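Side-chain contact in sensor protein (Pseudomonas syringae pv. tomato, PDB 2R8R), which is probably the sensor kinase of a two-component system, phosphorylating a histidine with ATP, and is represented by its N-terminal KdpD domain: residues A[101-106]-A[110-115]. Numbering follows the deposited sequence.
Sequences SRHTKR and IQELLA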
# COMPACT_ATOMS: atom_id res chain seq x y z
N SER A 101 -9.71 -15.85 5.11
CA SER A 101 -9.11 -15.64 3.81
C SER A 101 -8.23 -16.84 3.54
O SER A 101 -7.65 -17.41 4.44
CB SER A 101 -8.29 -14.36 3.80
OG SER A 101 -9.12 -13.23 3.93
N ARG A 102 -8.13 -17.22 2.27
CA ARG A 102 -7.27 -18.31 1.86
C ARG A 102 -5.84 -18.15 2.32
O ARG A 102 -5.24 -19.12 2.73
CB ARG A 102 -7.32 -18.43 0.35
CG ARG A 102 -6.59 -19.58 -0.23
CD ARG A 102 -6.64 -19.45 -1.75
NE ARG A 102 -6.03 -20.60 -2.37
CZ ARG A 102 -6.66 -21.74 -2.68
NH1 ARG A 102 -5.99 -22.72 -3.25
NH2 ARG A 102 -7.96 -21.91 -2.41
N HIS A 103 -5.30 -16.93 2.24
CA HIS A 103 -3.97 -16.62 2.70
C HIS A 103 -4.00 -15.72 3.93
O HIS A 103 -4.92 -14.92 4.14
CB HIS A 103 -3.21 -15.86 1.62
CG HIS A 103 -3.17 -16.56 0.30
ND1 HIS A 103 -3.51 -15.94 -0.88
CD2 HIS A 103 -2.90 -17.85 -0.01
CE1 HIS A 103 -3.38 -16.80 -1.87
NE2 HIS A 103 -3.04 -17.97 -1.36
N THR A 104 -2.96 -15.86 4.74
CA THR A 104 -2.71 -15.01 5.90
C THR A 104 -2.49 -13.55 5.51
O THR A 104 -3.04 -12.62 6.13
CB THR A 104 -1.50 -15.56 6.68
OG1 THR A 104 -1.81 -16.90 7.12
CG2 THR A 104 -1.15 -14.69 7.92
N LYS A 105 -1.70 -13.35 4.45
CA LYS A 105 -1.17 -12.06 4.09
C LYS A 105 -1.58 -11.68 2.69
O LYS A 105 -1.64 -12.53 1.79
CB LYS A 105 0.36 -12.08 4.18
CG LYS A 105 0.97 -12.26 5.55
CD LYS A 105 0.66 -11.19 6.61
CE LYS A 105 1.37 -9.87 6.35
NZ LYS A 105 1.37 -8.82 7.47
N ARG A 106 -1.80 -10.39 2.47
CA ARG A 106 -2.09 -9.87 1.14
C ARG A 106 -0.92 -10.02 0.16
O ARG A 106 -1.16 -10.17 -1.01
CB ARG A 106 -2.53 -8.44 1.22
CG ARG A 106 -2.90 -7.80 -0.09
CD ARG A 106 -3.46 -6.40 0.17
NE ARG A 106 -4.82 -6.47 0.69
CZ ARG A 106 -5.52 -5.42 1.11
NH1 ARG A 106 -4.97 -4.20 1.08
NH2 ARG A 106 -6.77 -5.60 1.55
N ILE A 110 -0.99 -11.36 -3.79
CA ILE A 110 -0.20 -10.78 -4.84
C ILE A 110 0.70 -11.80 -5.54
O ILE A 110 0.77 -11.83 -6.76
CB ILE A 110 0.64 -9.57 -4.31
CG1 ILE A 110 -0.30 -8.38 -4.04
CG2 ILE A 110 1.73 -9.23 -5.28
CD1 ILE A 110 0.25 -7.26 -3.20
N GLN A 111 1.38 -12.64 -4.78
CA GLN A 111 2.26 -13.62 -5.41
C GLN A 111 1.43 -14.52 -6.31
O GLN A 111 1.88 -14.87 -7.37
CB GLN A 111 3.08 -14.47 -4.38
CG GLN A 111 4.10 -13.76 -3.48
CD GLN A 111 5.16 -13.00 -4.24
OE1 GLN A 111 5.74 -13.51 -5.20
NE2 GLN A 111 5.45 -11.77 -3.80
N GLU A 112 0.22 -14.88 -5.88
CA GLU A 112 -0.68 -15.73 -6.66
C GLU A 112 -1.13 -15.12 -7.97
O GLU A 112 -1.22 -15.80 -8.98
CB GLU A 112 -1.94 -16.14 -5.87
CG GLU A 112 -2.63 -17.33 -6.49
CD GLU A 112 -3.82 -17.86 -5.73
OE1 GLU A 112 -4.37 -17.15 -4.87
OE2 GLU A 112 -4.22 -19.02 -6.03
N LEU A 113 -1.45 -13.83 -7.94
CA LEU A 113 -1.78 -13.07 -9.16
C LEU A 113 -0.59 -13.08 -10.08
O LEU A 113 -0.73 -13.29 -11.25
CB LEU A 113 -2.14 -11.61 -8.83
CG LEU A 113 -3.41 -11.39 -8.00
CD1 LEU A 113 -3.40 -10.00 -7.43
CD2 LEU A 113 -4.65 -11.69 -8.89
N LEU A 114 0.59 -12.82 -9.53
CA LEU A 114 1.83 -12.75 -10.29
C LEU A 114 2.20 -14.10 -10.95
O LEU A 114 2.68 -14.12 -12.08
CB LEU A 114 2.97 -12.27 -9.39
CG LEU A 114 2.98 -10.82 -8.89
CD1 LEU A 114 4.12 -10.66 -7.81
CD2 LEU A 114 3.17 -9.91 -10.02
N ALA A 115 1.94 -15.21 -10.24
CA ALA A 115 2.16 -16.57 -10.78
C ALA A 115 1.18 -16.89 -11.92
O ALA A 115 1.50 -17.69 -12.78
CB ALA A 115 2.09 -17.65 -9.68
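E112 places CG opposite its backbone N (chi1 -163°) and stays extended beyond it, standing out from the helix toward H103, while H103 turns its ring beside its backbone N (chi1 -54°), and the two side chains meet at about a right angle. OE1 of E112 lies at the rim of the H103 ring, close to its plane and 3.2 Å from CE1; NE2 is farther off, 3.8 Å from the same oxygen, so the carboxylate faces the probably polarised C-H at CE1. The ring's ND1 is hydrogen-bonded to D109, which helps set its rotation. R102 CG lies above one face of the imidazole, displaced toward its rim, and R102 NE stands 4.4 Å from OE2 of E112, too far for a salt bridge, with the oxygen well out of the guanidinium plane. Deeper in, I110 N donates to R106 O (3.0 Å), the first-turn helical bond, and I110 CG1 packs 3.6 Å from that same oxygen. The R106 guanidinium reaches E74 and the D91 carbonyl. With K105 as N-cap, the contact joins the loop after strand 87-90 to helix 106-115, a strand-loop-helix connection whose helix flanks the parallel sheet, as expected of a P-loop NTPase-like fold.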